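Local coordinates for periplasmic protein TorT (Vibrio parahaemolyticus, PDB 3O1I), which probably serves as the periplasmic sensor protein that detects trimethylamine N-oxide and relays the signal to a partner membrane histidine kinase, as in related TorT systems, at residues 64-69 with 87-92; 6-11 with 259-264; 80-85 with 100-105; 25-30 with 254-259. All coordinates share one frame; numbering follows the deposited sequence.

Contact 1: residues 64-69 with 87-92; sequences ANAIIL and NTPVFA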
loop_
_atom_site.group_PDB
_atom_site.type_symbol
_atom_site.label_atom_id
_atom_site.label_comp_id
_atom_site.label_asym_id
_atom_site.label_seq_id
_atom_site.Cartn_x
_atom_site.Cartn_y
_atom_site.Cartn_z
ATOM N N ALA D 64 -1.597 3.699 37.297
ATOM C CA ALA D 64 -0.848 2.477 37.544
ATOM C C ALA D 64 0.076 2.645 38.752
ATOM O O ALA D 64 0.964 3.507 38.761
ATOM C CB ALA D 64 -0.043 2.103 36.302
ATOM N N ASN D 65 -0.150 1.818 39.771
ATOM C CA ASN D 65 0.645 1.846 40.994
ATOM C C ASN D 65 2.116 1.575 40.667
ATOM O O ASN D 65 3.007 2.347 41.030
ATOM C CB ASN D 65 0.116 0.789 41.964
ATOM C CG ASN D 65 -1.380 0.907 42.189
ATOM O OD1 ASN D 65 -1.878 1.971 42.561
ATOM N ND2 ASN D 65 -2.106 -0.185 41.964
ATOM N N ALA D 66 2.350 0.464 39.979
ATOM C CA ALA D 66 3.685 0.073 39.556
ATOM C C ALA D 66 3.563 -0.352 38.097
ATOM O O ALA D 66 2.570 -0.974 37.700
ATOM C CB ALA D 66 4.188 -1.084 40.409
ATOM N N ILE D 67 4.561 -0.006 37.293
ATOM C CA ILE D 67 4.526 -0.374 35.885
ATOM C C ILE D 67 5.759 -1.159 35.442
ATOM O O ILE D 67 6.901 -0.792 35.754
ATOM C CB ILE D 67 4.386 0.868 34.983
ATOM C CG1 ILE D 67 5.595 1.787 35.159
ATOM C CG2 ILE D 67 3.099 1.601 35.312
ATOM C CD1 ILE D 67 5.550 3.026 34.290
ATOM N N ILE D 68 5.503 -2.249 34.718
ATOM C CA ILE D 68 6.549 -3.118 34.187
ATOM C C ILE D 68 6.838 -2.673 32.760
ATOM O O ILE D 68 6.030 -2.869 31.852
ATOM C CB ILE D 68 6.096 -4.583 34.168
ATOM C CG1 ILE D 68 5.225 -4.875 35.389
ATOM C CG2 ILE D 68 7.298 -5.488 34.220
ATOM C CD1 ILE D 68 4.596 -6.238 35.367
ATOM N N LEU D 69 8.006 -2.074 32.587
ATOM C CA LEU D 69 8.438 -1.546 31.307
ATOM C C LEU D 69 9.459 -2.395 30.516
ATOM O O LEU D 69 10.491 -2.822 31.051
ATOM C CB LEU D 69 8.996 -0.133 31.551
ATOM C CG LEU D 69 9.990 0.524 30.588
ATOM C CD1 LEU D 69 9.320 0.821 29.263
ATOM C CD2 LEU D 69 10.517 1.807 31.207
ATOM N N ASN D 87 6.237 9.090 40.850
ATOM C CA ASN D 87 6.654 8.241 41.964
ATOM C C ASN D 87 6.466 6.782 41.651
ATOM O O ASN D 87 6.874 5.924 42.432
ATOM C CB ASN D 87 5.854 8.547 43.239
ATOM C CG ASN D 87 4.446 7.931 43.231
ATOM O OD1 ASN D 87 3.623 8.228 42.359
ATOM N ND2 ASN D 87 4.169 7.080 44.219
ATOM N N THR D 88 5.839 6.496 40.518
ATOM C CA THR D 88 5.585 5.119 40.150
ATOM C C THR D 88 6.860 4.287 40.100
ATOM O O THR D 88 7.871 4.704 39.529
ATOM C CB THR D 88 4.880 5.034 38.797
ATOM O OG1 THR D 88 3.799 5.973 38.767
ATOM C CG2 THR D 88 4.324 3.634 38.581
ATOM N N PRO D 89 6.829 3.104 40.737
ATOM C CA PRO D 89 7.953 2.168 40.790
ATOM C C PRO D 89 7.936 1.348 39.512
ATOM O O PRO D 89 6.918 0.733 39.177
ATOM C CB PRO D 89 7.630 1.327 42.015
ATOM C CG PRO D 89 6.135 1.231 41.947
ATOM C CD PRO D 89 5.735 2.653 41.620
ATOM N N VAL D 90 9.055 1.346 38.797
ATOM C CA VAL D 90 9.144 0.607 37.546
ATOM C C VAL D 90 9.834 -0.739 37.729
ATOM O O VAL D 90 10.701 -0.899 38.589
ATOM C CB VAL D 90 9.909 1.413 36.468
ATOM C CG1 VAL D 90 9.288 2.786 36.305
ATOM C CG2 VAL D 90 11.369 1.536 36.846
ATOM N N PHE D 91 9.423 -1.703 36.915
ATOM C CA PHE D 91 9.986 -3.045 36.939
ATOM C C PHE D 91 10.422 -3.406 35.518
ATOM O O PHE D 91 9.571 -3.584 34.642
ATOM C CB PHE D 91 8.941 -4.073 37.410
ATOM C CG PHE D 91 8.686 -4.061 38.891
ATOM C CD1 PHE D 91 7.808 -3.145 39.459
ATOM C CD2 PHE D 91 9.330 -4.977 39.723
ATOM C CE1 PHE D 91 7.575 -3.138 40.832
ATOM C CE2 PHE D 91 9.104 -4.975 41.094
ATOM C CZ PHE D 91 8.224 -4.054 41.649
ATOM N N ALA D 92 11.731 -3.503 35.283
ATOM C CA ALA D 92 12.233 -3.869 33.959
ATOM C C ALA D 92 11.755 -5.298 33.675
ATOM O O ALA D 92 11.915 -6.179 34.514
ATOM C CB ALA D 92 13.757 -3.790 33.926
#
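I67 and V90 lie side by side on one face of a pair of parallel strands and point the same way, CG1 of I67 coming to 4.0 Å from CG1 of V90. With CG1 held between the backbone N and the carbonyl carbon (chi1 62°), I67 presents this branch to both V90 CG1 and T88 CG2. T88, just ahead of the second strand, crosses I67 at about a right angle and brings CG2 within 4.0 Å of I67 CG2, while its OG1 is hydrogen-bonded to V85 O. The opposite face carries I68 and F91. Here F91 CB lies 3.9 Å from I68 CG2, and the F91 ring meets A66 at its edge, CE1 being 4.0 Å from A66 CB. The axes of strands 66-69 and 90-92 lie 24° apart, and their backbones are bonded: I67 N donates to P89 O at 3.1 Å, and F91 N donates to I67 O at 2.9 Å. A third bond, from L69 N to F91 O, is weak. The V90 CA-H also lies close to I67 O, beside its bond from F91 N. Helix 249-263 covers the I68 and F91 face through S256, Q259 and A260, whereas V90 on the other face meets L81 and L107. Strands 66-69 and 90-92 are joined by a beta-alpha-beta crossover through helix 82-85, a unit of the parallel sheet in one lobe. Backbone bonds thus set the register of a largely buried interface, aliphatic on the I67 and V90 face and supplemented by a phenyl ring on the I68 and F91 face.

Contact 2: residues 6-11 with 259-264; sequences EKICAI and QAAHYL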
loop_
_atom_site.group_PDB
_atom_site.type_symbol
_atom_site.label_atom_id
_atom_site.label_comp_id
_atom_site.label_asym_id
_atom_site.label_seq_id
_atom_site.Cartn_x
_atom_site.Cartn_y
_atom_site.Cartn_z
ATOM N N GLU D 6 -5.221 -4.541 41.413
ATOM C CA GLU D 6 -4.031 -3.720 41.613
ATOM C C GLU D 6 -3.531 -3.159 40.282
ATOM O O GLU D 6 -3.435 -3.881 39.291
ATOM C CB GLU D 6 -2.920 -4.535 42.289
ATOM C CG GLU D 6 -3.119 -4.737 43.786
ATOM C CD GLU D 6 -1.864 -5.239 44.486
ATOM O OE1 GLU D 6 -0.777 -4.660 44.268
ATOM O OE2 GLU D 6 -1.967 -6.208 45.267
ATOM N N LYS D 7 -3.201 -1.871 40.263
ATOM C CA LYS D 7 -2.740 -1.225 39.039
ATOM C C LYS D 7 -1.329 -1.591 38.590
ATOM O O LYS D 7 -0.339 -1.057 39.092
ATOM C CB LYS D 7 -2.845 0.295 39.176
ATOM C CG LYS D 7 -4.274 0.820 39.316
ATOM C CD LYS D 7 -4.971 0.996 37.972
ATOM C CE LYS D 7 -6.297 1.736 38.135
ATOM N NZ LYS D 7 -6.914 2.120 36.833
ATOM N N ILE D 8 -1.256 -2.510 37.632
ATOM C CA ILE D 8 0.007 -2.950 37.049
ATOM C C ILE D 8 -0.123 -2.765 35.540
ATOM O O ILE D 8 -0.976 -3.379 34.894
ATOM C CB ILE D 8 0.299 -4.423 37.362
ATOM C CG1 ILE D 8 0.530 -4.599 38.869
ATOM C CG2 ILE D 8 1.517 -4.887 36.566
ATOM C CD1 ILE D 8 0.757 -6.037 39.296
ATOM N N CYS D 9 0.740 -1.913 34.998
ATOM C CA CYS D 9 0.731 -1.559 33.581
ATOM C C CYS D 9 1.992 -2.049 32.854
ATOM O O CYS D 9 3.084 -1.498 33.049
ATOM C CB CYS D 9 0.626 -0.035 33.498
ATOM S SG CYS D 9 -0.157 0.737 32.045
ATOM N N ALA D 10 1.840 -3.075 32.014
ATOM C CA ALA D 10 2.968 -3.638 31.258
ATOM C C ALA D 10 3.161 -2.954 29.899
ATOM O O ALA D 10 2.262 -2.932 29.055
ATOM C CB ALA D 10 2.776 -5.145 31.068
ATOM N N ILE D 11 4.356 -2.409 29.700
ATOM C CA ILE D 11 4.696 -1.697 28.475
ATOM C C ILE D 11 5.749 -2.398 27.621
ATOM O O ILE D 11 6.955 -2.248 27.850
ATOM C CB ILE D 11 5.185 -0.252 28.812
ATOM C CG1 ILE D 11 4.093 0.481 29.589
ATOM C CG2 ILE D 11 5.528 0.521 27.542
ATOM C CD1 ILE D 11 2.709 0.326 28.984
ATOM N N GLN D 259 7.128 -9.813 40.645
ATOM C CA GLN D 259 7.979 -8.767 41.208
ATOM C C GLN D 259 7.185 -7.537 41.662
ATOM O O GLN D 259 7.290 -7.119 42.814
ATOM C CB GLN D 259 9.047 -8.322 40.202
ATOM C CG GLN D 259 10.110 -9.350 39.876
ATOM C CD GLN D 259 11.382 -8.690 39.383
ATOM O OE1 GLN D 259 11.346 -7.821 38.514
ATOM N NE2 GLN D 259 12.518 -9.099 39.938
ATOM N N ALA D 260 6.395 -6.959 40.761
ATOM C CA ALA D 260 5.613 -5.778 41.099
ATOM C C ALA D 260 4.467 -6.107 42.047
ATOM O O ALA D 260 4.180 -5.339 42.962
ATOM C CB ALA D 260 5.081 -5.119 39.837
ATOM N N ALA D 261 3.815 -7.245 41.838
ATOM C CA ALA D 261 2.701 -7.637 42.699
ATOM C C ALA D 261 3.147 -7.849 44.153
ATOM O O ALA D 261 2.349 -7.722 45.083
ATOM C CB ALA D 261 2.046 -8.901 42.158
ATOM N N HIS D 262 4.426 -8.167 44.336
ATOM C CA HIS D 262 5.002 -8.391 45.661
ATOM C C HIS D 262 5.429 -7.070 46.288
ATOM O O HIS D 262 5.151 -6.811 47.453
ATOM C CB HIS D 262 6.203 -9.336 45.558
ATOM C CG HIS D 262 5.845 -10.782 45.705
ATOM N ND1 HIS D 262 4.689 -11.325 45.186
ATOM C CD2 HIS D 262 6.498 -11.804 46.310
ATOM C CE1 HIS D 262 4.643 -12.615 45.465
ATOM N NE2 HIS D 262 5.729 -12.931 46.148
ATOM N N TYR D 263 6.112 -6.238 45.512
ATOM C CA TYR D 263 6.548 -4.937 46.001
ATOM C C TYR D 263 5.325 -4.100 46.362
ATOM O O TYR D 263 5.435 -3.094 47.058
ATOM C CB TYR D 263 7.360 -4.218 44.930
ATOM C CG TYR D 263 7.678 -2.788 45.264
ATOM C CD1 TYR D 263 8.831 -2.452 45.962
ATOM C CD2 TYR D 263 6.823 -1.764 44.878
ATOM C CE1 TYR D 263 9.127 -1.126 46.264
ATOM C CE2 TYR D 263 7.105 -0.434 45.177
ATOM C CZ TYR D 263 8.259 -0.122 45.867
ATOM O OH TYR D 263 8.547 1.192 46.145
ATOM N N LEU D 264 4.157 -4.513 45.880
ATOM C CA LEU D 264 2.933 -3.781 46.171
ATOM C C LEU D 264 2.072 -4.463 47.234
ATOM O O LEU D 264 0.919 -4.092 47.447
ATOM C CB LEU D 264 2.112 -3.561 44.893
ATOM C CG LEU D 264 2.678 -2.629 43.807
ATOM C CD1 LEU D 264 1.591 -2.397 42.756
ATOM C CD2 LEU D 264 3.132 -1.294 44.402
#
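E6 and L264 run alongside one another with their side chains heading opposite ways, the glutamate laid against the leucine that follows the last turn of helix 249-263. Beyond CG the E6 chain is extended (chi2 -166°), and OE1 comes to 3.2 Å from L264 CB and 3.6 Å from L264 CD1. Its other oxygen, OE2, has a salt bridge to R265, so OE1 lies on the leucine while OE2 pairs with the arginine. K7 follows with a side chain that leads away from the helix to W62, whose carbonyl accepts a hydrogen bond from NZ and whose ring takes a cation-pi contact. I8 then turns back toward the helix. CD1, anti along the side chain (chi2 177°), reaches 4.2 Å from A261 CB and 4.5 Å from A260 CB, the methyl groups of two alanines on the helix. C9 is disulfide-bonded to C59 of helix 49-62. No hydrogen bond joins the two segments. The contact between strand 7-11 and the helix end therefore rests on E6 against L264 and on I8 against A260 and A261, while the charge of E6 is paired with R265 at the partly exposed border.

Contact 3: residues 80-85 with 100-105; sequences NLKSWV and DEEQST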
loop_
_atom_site.group_PDB
_atom_site.type_symbol
_atom_site.label_atom_id
_atom_site.label_comp_id
_atom_site.label_asym_id
_atom_site.label_seq_id
_atom_site.Cartn_x
_atom_site.Cartn_y
_atom_site.Cartn_z
ATOM N N ASN D 80 15.027 10.503 32.524
ATOM C CA ASN D 80 13.683 11.065 32.422
ATOM C C ASN D 80 12.519 10.220 32.906
ATOM O O ASN D 80 11.418 10.730 33.036
ATOM C CB ASN D 80 13.403 11.445 30.967
ATOM C CG ASN D 80 14.569 12.160 30.318
ATOM O OD1 ASN D 80 14.858 13.316 30.630
ATOM N ND2 ASN D 80 15.264 11.464 29.421
ATOM N N LEU D 81 12.742 8.938 33.161
ATOM C CA LEU D 81 11.662 8.048 33.590
ATOM C C LEU D 81 10.607 8.681 34.510
ATOM O O LEU D 81 9.412 8.668 34.207
ATOM C CB LEU D 81 12.247 6.803 34.267
ATOM C CG LEU D 81 11.229 5.849 34.898
ATOM C CD1 LEU D 81 10.205 5.440 33.869
ATOM C CD2 LEU D 81 11.932 4.628 35.454
ATOM N N LYS D 82 11.055 9.224 35.637
ATOM C CA LYS D 82 10.161 9.846 36.608
ATOM C C LYS D 82 9.322 10.917 35.911
ATOM O O LYS D 82 8.125 11.075 36.179
ATOM C CB LYS D 82 10.994 10.458 37.743
ATOM C CG LYS D 82 10.193 10.885 38.976
ATOM C CD LYS D 82 11.118 11.425 40.071
ATOM C CE LYS D 82 10.340 12.090 41.201
ATOM N NZ LYS D 82 11.274 12.641 42.220
ATOM N N SER D 83 9.977 11.630 35.001
ATOM C CA SER D 83 9.377 12.701 34.209
ATOM C C SER D 83 8.204 12.227 33.338
ATOM O O SER D 83 7.534 13.037 32.704
ATOM C CB SER D 83 10.471 13.340 33.334
ATOM O OG SER D 83 9.951 14.288 32.422
ATOM N N TRP D 84 7.967 10.918 33.300
ATOM C CA TRP D 84 6.864 10.366 32.518
ATOM C C TRP D 84 5.943 9.540 33.414
ATOM O O TRP D 84 4.783 9.302 33.068
ATOM C CB TRP D 84 7.366 9.469 31.369
ATOM C CG TRP D 84 8.275 10.141 30.384
ATOM C CD1 TRP D 84 9.636 10.258 30.468
ATOM C CD2 TRP D 84 7.890 10.817 29.181
ATOM N NE1 TRP D 84 10.122 10.963 29.391
ATOM C CE2 TRP D 84 9.073 11.320 28.586
ATOM C CE3 TRP D 84 6.660 11.050 28.545
ATOM C CZ2 TRP D 84 9.062 12.043 27.385
ATOM C CZ3 TRP D 84 6.649 11.772 27.350
ATOM C CH2 TRP D 84 7.843 12.258 26.784
ATOM N N VAL D 85 6.451 9.106 34.568
ATOM C CA VAL D 85 5.641 8.289 35.464
ATOM C C VAL D 85 5.529 8.824 36.894
ATOM O O VAL D 85 4.563 8.521 37.599
ATOM C CB VAL D 85 6.176 6.842 35.522
ATOM C CG1 VAL D 85 5.037 5.884 35.795
ATOM C CG2 VAL D 85 6.851 6.482 34.220
ATOM N N ASP D 100 19.544 6.917 35.904
ATOM C CA ASP D 100 20.560 7.767 36.524
ATOM C C ASP D 100 20.447 7.539 38.031
ATOM O O ASP D 100 19.523 6.852 38.479
ATOM C CB ASP D 100 20.281 9.236 36.175
ATOM C CG ASP D 100 21.197 10.204 36.902
ATOM O OD1 ASP D 100 22.434 10.023 36.852
ATOM O OD2 ASP D 100 20.674 11.158 37.519
ATOM N N GLU D 101 21.374 8.087 38.813
ATOM C CA GLU D 101 21.305 7.913 40.260
ATOM C C GLU D 101 19.949 8.407 40.769
ATOM O O GLU D 101 19.370 7.829 41.697
ATOM C CB GLU D 101 22.426 8.683 40.962
ATOM C CG GLU D 101 22.418 8.471 42.471
ATOM C CD GLU D 101 23.548 9.178 43.186
ATOM O OE1 GLU D 101 23.602 10.426 43.141
ATOM O OE2 GLU D 101 24.381 8.477 43.799
ATOM N N GLU D 102 19.451 9.474 40.146
ATOM C CA GLU D 102 18.160 10.064 40.494
ATOM C C GLU D 102 17.001 9.213 39.959
ATOM O O GLU D 102 16.138 8.760 40.718
ATOM C CB GLU D 102 18.073 11.485 39.930
ATOM C CG GLU D 102 16.751 12.190 40.193
ATOM C CD GLU D 102 16.309 12.080 41.643
ATOM O OE1 GLU D 102 17.107 12.423 42.540
ATOM O OE2 GLU D 102 15.159 11.649 41.883
ATOM N N GLN D 103 16.987 8.986 38.651
ATOM C CA GLN D 103 15.930 8.191 38.040
ATOM C C GLN D 103 15.847 6.806 38.674
ATOM O O GLN D 103 14.763 6.326 39.017
ATOM C CB GLN D 103 16.180 8.045 36.537
ATOM C CG GLN D 103 16.265 9.354 35.759
ATOM C CD GLN D 103 15.031 10.227 35.922
ATOM O OE1 GLN D 103 13.901 9.735 35.970
ATOM N NE2 GLN D 103 15.244 11.533 35.991
ATOM N N SER D 104 17.009 6.173 38.823
ATOM C CA SER D 104 17.112 4.830 39.391
ATOM C C SER D 104 16.244 4.641 40.623
ATOM O O SER D 104 15.769 3.541 40.907
ATOM C CB SER D 104 18.563 4.521 39.748
ATOM O OG SER D 104 18.674 3.207 40.258
ATOM N N THR D 105 16.038 5.731 41.347
ATOM C CA THR D 105 15.235 5.737 42.562
ATOM C C THR D 105 13.838 5.159 42.341
ATOM O O THR D 105 13.069 4.976 43.289
ATOM C CB THR D 105 15.090 7.171 43.081
ATOM O OG1 THR D 105 16.372 7.813 43.056
ATOM C CG2 THR D 105 14.548 7.173 44.504
#
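The amide oxygen of Q103 accepts a hydrogen bond from the backbone N of K82, with 2.9 Å between OE1 and K82 N and an N-H...O angle of 162°. The donor lies nearly along the C=O axis. The Q103 chain bends at chi2 (-56°), which swings CD round to face the start of the short helix, 3.4 Å from the backbone N of N80. L81 N is also near OE1, at 3.1 Å, but its angle is too poor for a bond. The oxygen may gain a little from the amides at the start of helix 82-85. That helix forms the crossover between strands 66-69 and 90-92 of the parallel sheet, and 100-105 belongs to the loop leading from strand 90-92 to strand 107-110; Q103 thus ties two successive connections of the same lobe to each other. Farther out, the extended K82 chain crosses E102 obliquely, and its NZ ends 4.0 Å from E102 OE2, opposite charges too far apart for a salt bridge. Within the loop, T105 OG1 donates to E102 O, and a weak bond runs from E102 N to D100 OD2. The CB atoms of K82 and L81 flank Q103 OE1 at 3.5 Å and 3.8 Å. L81 packs on L99 and L106, and K82 also touches L106.

Contact 4: residues 25-30 with 254-259; sequences YGMVSE and RLSVMQ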
loop_
_atom_site.group_PDB
_atom_site.type_symbol
_atom_site.label_atom_id
_atom_site.label_comp_id
_atom_site.label_asym_id
_atom_site.label_seq_id
_atom_site.Cartn_x
_atom_site.Cartn_y
_atom_site.Cartn_z
ATOM N N TYR D 25 1.975 -14.253 27.518
ATOM C CA TYR D 25 1.310 -15.349 28.234
ATOM C C TYR D 25 1.805 -15.385 29.676
ATOM O O TYR D 25 1.076 -15.762 30.600
ATOM C CB TYR D 25 1.649 -16.679 27.551
ATOM C CG TYR D 25 0.777 -17.848 27.948
ATOM C CD1 TYR D 25 -0.580 -17.849 27.652
ATOM C CD2 TYR D 25 1.314 -18.970 28.600
ATOM C CE1 TYR D 25 -1.393 -18.935 27.984
ATOM C CE2 TYR D 25 0.507 -20.066 28.942
ATOM C CZ TYR D 25 -0.850 -20.037 28.628
ATOM O OH TYR D 25 -1.683 -21.092 28.942
ATOM N N GLY D 26 3.057 -14.971 29.846
ATOM C CA GLY D 26 3.695 -14.964 31.150
ATOM C C GLY D 26 3.158 -13.952 32.139
ATOM O O GLY D 26 3.000 -14.260 33.319
ATOM N N MET D 27 2.896 -12.740 31.664
ATOM C CA MET D 27 2.361 -11.689 32.510
ATOM C C MET D 27 0.863 -11.882 32.630
ATOM O O MET D 27 0.284 -11.661 33.687
ATOM C CB MET D 27 2.665 -10.326 31.901
ATOM C CG MET D 27 4.136 -10.096 31.728
ATOM S SD MET D 27 4.462 -8.493 31.042
ATOM C CE MET D 27 5.331 -7.678 32.405
ATOM N N VAL D 28 0.242 -12.306 31.538
ATOM C CA VAL D 28 -1.186 -12.536 31.532
ATOM C C VAL D 28 -1.574 -13.620 32.516
ATOM O O VAL D 28 -2.324 -13.379 33.455
ATOM C CB VAL D 28 -1.673 -12.960 30.155
ATOM C CG1 VAL D 28 -3.122 -13.406 30.239
ATOM C CG2 VAL D 28 -1.539 -11.809 29.197
ATOM N N SER D 29 -1.059 -14.820 32.292
ATOM C CA SER D 29 -1.368 -15.950 33.157
ATOM C C SER D 29 -0.959 -15.716 34.610
ATOM O O SER D 29 -1.620 -16.202 35.526
ATOM C CB SER D 29 -0.688 -17.206 32.621
ATOM O OG SER D 29 -1.049 -17.415 31.267
ATOM N N GLU D 30 0.126 -14.976 34.817
ATOM C CA GLU D 30 0.612 -14.684 36.165
ATOM C C GLU D 30 -0.125 -13.485 36.769
ATOM O O GLU D 30 0.217 -13.005 37.849
ATOM C CB GLU D 30 2.121 -14.405 36.139
ATOM C CG GLU D 30 2.755 -14.251 37.515
ATOM C CD GLU D 30 2.677 -15.525 38.340
ATOM O OE1 GLU D 30 1.568 -16.086 38.473
ATOM O OE2 GLU D 30 3.724 -15.964 38.860
ATOM N N ARG D 254 6.001 -14.020 33.914
ATOM C CA ARG D 254 5.460 -14.274 35.249
ATOM C C ARG D 254 6.342 -13.590 36.283
ATOM O O ARG D 254 5.857 -12.944 37.205
ATOM C CB ARG D 254 5.415 -15.778 35.524
ATOM C CG ARG D 254 4.432 -16.563 34.665
ATOM C CD ARG D 254 4.667 -18.074 34.801
ATOM N NE ARG D 254 3.708 -18.881 34.046
ATOM C CZ ARG D 254 2.411 -18.966 34.335
ATOM N NH1 ARG D 254 1.914 -18.292 35.369
ATOM N NH2 ARG D 254 1.609 -19.729 33.600
ATOM N N LEU D 255 7.646 -13.727 36.110
ATOM C CA LEU D 255 8.592 -13.118 37.021
ATOM C C LEU D 255 8.327 -11.622 37.245
ATOM O O LEU D 255 8.241 -11.175 38.392
ATOM C CB LEU D 255 10.016 -13.358 36.501
ATOM C CG LEU D 255 11.222 -12.678 37.161
ATOM C CD1 LEU D 255 11.036 -12.583 38.668
ATOM C CD2 LEU D 255 12.486 -13.464 36.803
ATOM N N SER D 256 8.182 -10.855 36.163
ATOM C CA SER D 256 7.925 -9.414 36.267
ATOM C C SER D 256 6.607 -9.107 36.963
ATOM O O SER D 256 6.538 -8.200 37.786
ATOM C CB SER D 256 7.937 -8.764 34.886
ATOM O OG SER D 256 9.084 -7.946 34.728
ATOM N N VAL D 257 5.557 -9.848 36.625
ATOM C CA VAL D 257 4.264 -9.641 37.267
ATOM C C VAL D 257 4.443 -9.798 38.773
ATOM O O VAL D 257 4.119 -8.898 39.552
ATOM C CB VAL D 257 3.236 -10.682 36.815
ATOM C CG1 VAL D 257 2.015 -10.629 37.714
ATOM C CG2 VAL D 257 2.842 -10.433 35.382
ATOM N N MET D 258 4.961 -10.957 39.172
ATOM C CA MET D 258 5.186 -11.262 40.573
ATOM C C MET D 258 5.994 -10.167 41.240
ATOM O O MET D 258 5.602 -9.652 42.279
ATOM C CB MET D 258 5.923 -12.593 40.706
ATOM C CG MET D 258 6.287 -12.953 42.135
ATOM S SD MET D 258 7.960 -13.593 42.238
ATOM C CE MET D 258 8.940 -12.043 42.316
ATOM N N GLN D 259 7.128 -9.813 40.645
ATOM C CA GLN D 259 7.979 -8.767 41.208
ATOM C C GLN D 259 7.185 -7.537 41.662
ATOM O O GLN D 259 7.290 -7.119 42.814
ATOM C CB GLN D 259 9.047 -8.322 40.202
ATOM C CG GLN D 259 10.110 -9.350 39.876
ATOM C CD GLN D 259 11.382 -8.690 39.383
ATOM O OE1 GLN D 259 11.346 -7.821 38.514
ATOM N NE2 GLN D 259 12.518 -9.099 39.938
#
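E30 and R254 cross at about a right angle, with the methylenes of the glutamate pressed on the base of the arginine: E30 CB lies 3.5 Å from R254 CG. Their charged ends form a long salt bridge, OE1 standing 3.8 Å from NH1 in the guanidinium plane and at its edge, while the carboxylate is turned 88° from that plane. R254 is extended from CG to NE, and its NH2 comes 3.5 Å from S29 CB. E30 CG also meets V257 CB at 3.7 Å. V257 packs through CG2 on M27 CB at 3.5 Å, and the bent chain of M27 (chi3 115°) sets CE 3.8 Å from S256 CB. In the next shell, S29 OG donates to Y25 O and sits over the centre of the Y25 ring, which meets Y299 edge-to-face; K33 places a second positive charge near R254. M27 reaches down to I68, A10 and Y12 of the sheet. At G26, which lacks a side chain, the backbones come close, and the axes of segments 25-30 and 254-259 pass 7.7 Å apart at 44°. Two helices lying together on one face of a parallel sheet are typical of a Rossmann-like lobe in periplasmic binding proteins.

Overall arrangement
All four contacts lie in the lobe built on the five-stranded parallel sheet ordered 37-42, 7-12, 66-69, 90-92, 107-110. Contact 1 pairs two of its inner strands; contact 2 sits about 7 Å away between centres, on the neighbouring strand 7-12. Contacts 2 and 4 share Q259 and helix 249-263, with centres about 9 Å apart. Contact 3 lies about 11 Å from contact 1 and about 24 Å from contact 4. Along the chain, contacts 1 and 3 interleave; both are nested inside the loop closed by contact 4, itself nested within contact 2. The late helix 249-263 thus returns to complete the N-terminal lobe, as in other two-lobed binding proteins.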